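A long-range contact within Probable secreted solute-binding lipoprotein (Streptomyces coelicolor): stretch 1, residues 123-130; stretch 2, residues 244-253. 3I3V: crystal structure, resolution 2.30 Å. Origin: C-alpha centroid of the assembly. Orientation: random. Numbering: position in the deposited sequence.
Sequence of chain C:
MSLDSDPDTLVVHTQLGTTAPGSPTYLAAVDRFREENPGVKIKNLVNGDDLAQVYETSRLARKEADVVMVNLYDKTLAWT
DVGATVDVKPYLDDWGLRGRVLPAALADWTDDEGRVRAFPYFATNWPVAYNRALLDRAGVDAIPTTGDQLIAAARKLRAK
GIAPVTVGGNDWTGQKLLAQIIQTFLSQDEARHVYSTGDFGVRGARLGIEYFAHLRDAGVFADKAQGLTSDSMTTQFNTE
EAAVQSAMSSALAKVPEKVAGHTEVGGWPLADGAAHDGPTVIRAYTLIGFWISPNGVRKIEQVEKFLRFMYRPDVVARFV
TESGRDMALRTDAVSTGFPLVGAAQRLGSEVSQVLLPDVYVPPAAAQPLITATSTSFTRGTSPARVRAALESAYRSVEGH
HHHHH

Stretch 1, residues 123-130: ATNWPVAY
Stretch 2 244-253: VQSAMSSALA

Stretches 123-130 and 244-253, at least 114 residues apart in sequence where they touch, meet through an antiparallel strand pair, 128-130 with 244-246, and through a helix start, and bury 626 Å² between them. The strands run at 164°, with their axes approaching to 4.6 Å. Val128 faces Ser246 and Tyr130 faces Val244 in non-hydrogen-bonded pairs (CA to CA 4.2 and 4.8 Å), while Ala129 and Gln245 form the hydrogen-bonded pair between them (CA to CA 5.3 Å). There Ala129 N donates to Gln245 O at 2.9 Å, nearly linear at 170°, and Gln245 N returns a bond to Ala129 O at 3.0 Å.

The ladder continues through Pro127, which lacks an amide hydrogen but still offers its carbonyl: Ala247 N donates to Pro127 O at 3.1 Å. Beyond it the second stretch turns. Met248, a selenomethionine at the N-cap position (phi/psi -53/144), leads into a helix, and Ser249 N, at the helix start (-57/-31), donates to Asn125 O at 2.8 Å. Strand 123-126 thus holds the first turn of the helix by a backbone bond.

On the sheet face carrying Val128, Tyr130, Val244 and Ser246, the two valines, both t, interlock diagonally, Val128 CG1 lying 3.6 Å from Val244 CG1. The other methyl of Val244 packs against the Tyr130 ring (chi1 -60°, m), Val244 CG2 lying 3.8 Å from Tyr130 CD1. Small Ser246 sits across from Val128, Ser246 CB 4.3 Å from Val128 CG2.

On the face carrying Ala129 and Gln245, the small methyl of Ala129 faces a space that Leu252 fills from the helix, off-rotamer at chi1 -93° and chi2 9°. Leu252 CD1 lies 4.3 Å from Ala129 CB, and Leu252 CD2 meets Pro127 CG at 3.9 Å, so the branched leucine end spans the alanine and the proline ring (C-gamma endo).

Trp126 and Met248 share the widest contact; most contacting residues are buried, but Met248 is partly exposed. With chi1 -160° (t) and chi2 -48°, the indole turns one face to Met248 (chi1 m, chi2 t, chi3 p), whose CG sits 3.4 Å from the centroid of the Trp126 six-membered ring and 14° off its normal, a CH-pi contact; Met248 SE lies obliquely, 4.6 Å from that centroid. Met248 CE touches Thr124 CG2 (chi1 m) at 3.6 Å. At the indole edge, Ser246 OG (chi1 t) approaches Trp126 CD1 to 3.7 Å. A water bridges here, donating to Trp126 O at 2.7 Å and accepting from Ser246 OG at 2.6 Å.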

ATOM      1  N   ALA C 123     -42.713  23.110 -17.105  1.00 30.27           N
ATOM      2  CA  ALA C 123     -43.712  22.129 -17.500  1.00 32.39           C
ATOM      3  C   ALA C 123     -45.074  22.495 -16.932  1.00 33.88           C
ATOM      4  O   ALA C 123     -45.216  23.499 -16.234  1.00 32.48           O
ATOM      5  CB  ALA C 123     -43.309  20.741 -17.011  1.00 30.49           C
ATOM      6  N   THR C 124     -46.076  21.683 -17.246  1.00 34.54           N
ATOM      7  CA  THR C 124     -47.409  21.926 -16.729  1.00 35.63           C
ATOM      8  C   THR C 124     -48.081  20.631 -16.341  1.00 37.09           C
ATOM      9  O   THR C 124     -47.981  19.628 -17.054  1.00 36.85           O
ATOM     10  CB  THR C 124     -48.332  22.606 -17.751  1.00 36.74           C
ATOM     11  OG1 THR C 124     -47.733  23.817 -18.222  1.00 39.10           O
ATOM     12  CG2 THR C 124     -49.672  22.920 -17.100  1.00 34.60           C
ATOM     13  N   ASN C 125     -48.733  20.664 -15.183  1.00 37.97           N
ATOM     14  CA  ASN C 125     -49.510  19.547 -14.681  1.00 38.55           C
ATOM     15  C   ASN C 125     -50.900  20.145 -14.804  1.00 37.05           C
ATOM     16  O   ASN C 125     -51.142  21.251 -14.323  1.00 36.90           O
ATOM     17  CB  ASN C 125     -49.189  19.247 -13.222  1.00 41.46           C
ATOM     18  CG  ASN C 125     -48.548  17.888 -13.043  1.00 45.48           C
ATOM     19  OD1 ASN C 125     -47.325  17.753 -13.083  1.00 48.81           O
ATOM     20  ND2 ASN C 125     -49.378  16.864 -12.861  1.00 46.92           N
ATOM     21  N   TRP C 126     -51.799  19.430 -15.466  1.00 34.56           N
ATOM     22  CA  TRP C 126     -53.160  19.912 -15.711  1.00 33.23           C
ATOM     23  C   TRP C 126     -54.144  18.845 -15.242  1.00 33.02           C
ATOM     24  O   TRP C 126     -54.710  18.119 -16.058  1.00 31.55           O
ATOM     25  CB  TRP C 126     -53.314  20.134 -17.217  1.00 31.03           C
ATOM     26  CG  TRP C 126     -54.411  21.035 -17.678  1.00 29.07           C
ATOM     27  CD1 TRP C 126     -55.718  21.026 -17.283  1.00 27.69           C
ATOM     28  CD2 TRP C 126     -54.312  22.015 -18.716  1.00 30.52           C
ATOM     29  NE1 TRP C 126     -56.442  21.938 -18.017  1.00 27.36           N
ATOM     30  CE2 TRP C 126     -55.603  22.555 -18.906  1.00 29.11           C
ATOM     31  CE3 TRP C 126     -53.254  22.486 -19.508  1.00 30.95           C
ATOM     32  CZ2 TRP C 126     -55.863  23.549 -19.857  1.00 29.70           C
ATOM     33  CZ3 TRP C 126     -53.512  23.475 -20.454  1.00 29.91           C
ATOM     34  CH2 TRP C 126     -54.807  23.994 -20.621  1.00 30.38           C
ATOM     35  N   PRO C 127     -54.367  18.740 -13.921  1.00 33.16           N
ATOM     36  CA  PRO C 127     -55.288  17.739 -13.369  1.00 32.84           C
ATOM     37  C   PRO C 127     -56.743  18.182 -13.155  1.00 33.01           C
ATOM     38  O   PRO C 127     -57.148  19.284 -13.534  1.00 32.72           O
ATOM     39  CB  PRO C 127     -54.619  17.374 -12.055  1.00 31.90           C
ATOM     40  CG  PRO C 127     -54.161  18.747 -11.578  1.00 33.26           C
ATOM     41  CD  PRO C 127     -53.593  19.387 -12.844  1.00 32.76           C
ATOM     42  N   VAL C 128     -57.513  17.298 -12.526  1.00 33.07           N
ATOM     43  CA  VAL C 128     -58.910  17.554 -12.210  1.00 34.08           C
ATOM     44  C   VAL C 128     -59.054  17.734 -10.698  1.00 35.49           C
ATOM     45  O   VAL C 128     -58.665  16.861  -9.921  1.00 36.36           O
ATOM     46  CB  VAL C 128     -59.816  16.378 -12.649  1.00 34.22           C
ATOM     47  CG1 VAL C 128     -61.268  16.738 -12.419  1.00 33.21           C
ATOM     48  CG2 VAL C 128     -59.581  16.048 -14.113  1.00 31.73           C
ATOM     49  N   ALA C 129     -59.604  18.873 -10.291  1.00 35.52           N
ATOM     50  CA  ALA C 129     -59.811  19.184  -8.883  1.00 34.46           C
ATOM     51  C   ALA C 129     -61.265  18.896  -8.494  1.00 35.51           C
ATOM     52  O   ALA C 129     -62.192  19.283  -9.210  1.00 34.93           O
ATOM     53  CB  ALA C 129     -59.476  20.651  -8.625  1.00 34.68           C
ATOM     54  N   TYR C 130     -61.442  18.214  -7.361  1.00 35.70           N
ATOM     55  CA  TYR C 130     -62.760  17.839  -6.840  1.00 37.18           C
ATOM     56  C   TYR C 130     -62.992  18.452  -5.456  1.00 37.55           C
ATOM     57  O   TYR C 130     -62.238  18.195  -4.518  1.00 36.68           O
ATOM     58  CB  TYR C 130     -62.870  16.313  -6.725  1.00 38.85           C
ATOM     59  CG  TYR C 130     -62.699  15.565  -8.035  1.00 38.92           C
ATOM     60  CD1 TYR C 130     -63.801  15.188  -8.794  1.00 37.34           C
ATOM     61  CD2 TYR C 130     -61.429  15.234  -8.511  1.00 37.07           C
ATOM     62  CE1 TYR C 130     -63.650  14.498  -9.993  1.00 37.02           C
ATOM     63  CE2 TYR C 130     -61.269  14.545  -9.709  1.00 36.71           C
ATOM     64  CZ  TYR C 130     -62.384  14.180 -10.443  1.00 35.89           C
ATOM     65  OH  TYR C 130     -62.237  13.491 -11.622  1.00 35.66           O
ATOM     66  N   VAL C 244     -66.505  20.524  -9.529  1.00 28.27           N
ATOM     67  CA  VAL C 244     -65.376  19.931 -10.242  1.00 26.90           C
ATOM     68  C   VAL C 244     -64.805  20.876 -11.281  1.00 29.37           C
ATOM     69  O   VAL C 244     -65.538  21.617 -11.940  1.00 28.78           O
ATOM     70  CB  VAL C 244     -65.763  18.621 -10.944  1.00 27.23           C
ATOM     71  CG1 VAL C 244     -64.512  17.964 -11.538  1.00 27.65           C
ATOM     72  CG2 VAL C 244     -66.437  17.679  -9.959  1.00 26.62           C
ATOM     73  N   GLN C 245     -63.490  20.836 -11.441  1.00 30.67           N
ATOM     74  CA  GLN C 245     -62.844  21.706 -12.403  1.00 31.68           C
ATOM     75  C   GLN C 245     -61.520  21.165 -12.879  1.00 32.20           C
ATOM     76  O   GLN C 245     -60.652  20.854 -12.066  1.00 32.95           O
ATOM     77  CB  GLN C 245     -62.594  23.075 -11.776  1.00 31.78           C
ATOM     78  CG  GLN C 245     -61.842  24.022 -12.672  1.00 32.72           C
ATOM     79  CD  GLN C 245     -61.352  25.253 -11.934  1.00 31.38           C
ATOM     80  OE1 GLN C 245     -61.280  26.342 -12.502  1.00 28.95           O
ATOM     81  NE2 GLN C 245     -61.008  25.083 -10.666  1.00 29.58           N
ATOM     82  N   SER C 246     -61.364  21.049 -14.193  1.00 31.01           N
ATOM     83  CA  SER C 246     -60.099  20.606 -14.757  1.00 30.07           C
ATOM     84  C   SER C 246     -59.335  21.894 -15.069  1.00 31.16           C
ATOM     85  O   SER C 246     -59.869  22.791 -15.720  1.00 32.17           O
ATOM     86  CB  SER C 246     -60.328  19.833 -16.047  1.00 29.35           C
ATOM     87  OG  SER C 246     -59.086  19.550 -16.660  1.00 26.58           O
ATOM     88  N   ALA C 247     -58.094  22.011 -14.621  1.00 29.52           N
ATOM     89  CA  ALA C 247     -57.379  23.242 -14.906  1.00 30.07           C
ATOM     90  C   ALA C 247     -55.885  23.151 -14.637  1.00 32.33           C
ATOM     91  O   ALA C 247     -55.453  22.339 -13.828  1.00 33.78           O
ATOM     92  CB  ALA C 247     -57.985  24.369 -14.090  1.00 29.54           C
HETATM   93  N   MSE C 248     -55.102  23.985 -15.318  1.00 32.61           N
HETATM   94  CA  MSE C 248     -53.656  24.008 -15.126  1.00 34.93           C
HETATM   95  C   MSE C 248     -53.376  24.176 -13.634  1.00 35.10           C
HETATM   96  O   MSE C 248     -54.103  24.887 -12.943  1.00 34.47           O
HETATM   97  CB  MSE C 248     -53.039  25.192 -15.867  1.00 38.23           C
HETATM   98  CG  MSE C 248     -53.124  25.143 -17.386  1.00 44.47           C
HETATM   99 SE   MSE C 248     -52.379  26.774 -18.174  1.00 52.64          SE
HETATM  100  CE  MSE C 248     -50.515  26.262 -18.026  1.00 46.22           C
ATOM    101  N   SER C 249     -52.327  23.533 -13.132  1.00 34.60           N
ATOM    102  CA  SER C 249     -52.008  23.664 -11.720  1.00 35.21           C
ATOM    103  C   SER C 249     -51.801  25.148 -11.381  1.00 35.01           C
ATOM    104  O   SER C 249     -52.090  25.582 -10.268  1.00 33.06           O
ATOM    105  CB  SER C 249     -50.762  22.840 -11.367  1.00 34.86           C
ATOM    106  OG  SER C 249     -49.631  23.269 -12.101  1.00 35.93           O
ATOM    107  N   SER C 250     -51.319  25.923 -12.352  1.00 36.12           N
ATOM    108  CA  SER C 250     -51.089  27.352 -12.148  1.00 37.46           C
ATOM    109  C   SER C 250     -52.383  28.086 -11.811  1.00 37.42           C
ATOM    110  O   SER C 250     -52.359  29.107 -11.124  1.00 36.44           O
ATOM    111  CB  SER C 250     -50.459  27.991 -13.390  1.00 39.27           C
ATOM    112  OG  SER C 250     -49.139  27.521 -13.584  1.00 44.88           O
ATOM    113  N   ALA C 251     -53.509  27.582 -12.310  1.00 37.88           N
ATOM    114  CA  ALA C 251     -54.796  28.201 -12.016  1.00 37.53           C
ATOM    115  C   ALA C 251     -55.259  27.686 -10.653  1.00 37.90           C
ATOM    116  O   ALA C 251     -55.841  28.431  -9.864  1.00 38.44           O
ATOM    117  CB  ALA C 251     -55.813  27.858 -13.090  1.00 37.30           C
ATOM    118  N   LEU C 252     -54.986  26.411 -10.385  1.00 38.18           N
ATOM    119  CA  LEU C 252     -55.348  25.780  -9.118  1.00 38.39           C
ATOM    120  C   LEU C 252     -54.605  26.440  -7.960  1.00 40.01           C
ATOM    121  O   LEU C 252     -55.057  26.406  -6.808  1.00 39.41           O
ATOM    122  CB  LEU C 252     -55.002  24.289  -9.155  1.00 36.87           C
ATOM    123  CG  LEU C 252     -56.070  23.283  -9.593  1.00 35.43           C
ATOM    124  CD1 LEU C 252     -57.279  23.995 -10.150  1.00 34.54           C
ATOM    125  CD2 LEU C 252     -55.466  22.339 -10.607  1.00 32.73           C
ATOM    126  N   ALA C 253     -53.462  27.044  -8.269  1.00 39.62           N
ATOM    127  CA  ALA C 253     -52.671  27.704  -7.246  1.00 40.93           C
ATOM    128  C   ALA C 253     -53.372  28.954  -6.740  1.00 41.36           C
ATOM    129  O   ALA C 253     -53.055  29.448  -5.665  1.00 42.70           O
ATOM    130  CB  ALA C 253     -51.309  28.067  -7.795  1.00 41.13           C
TER
HETATM  131  O   HOH W   1     -57.321  17.625 -16.651  1.00 30.60           O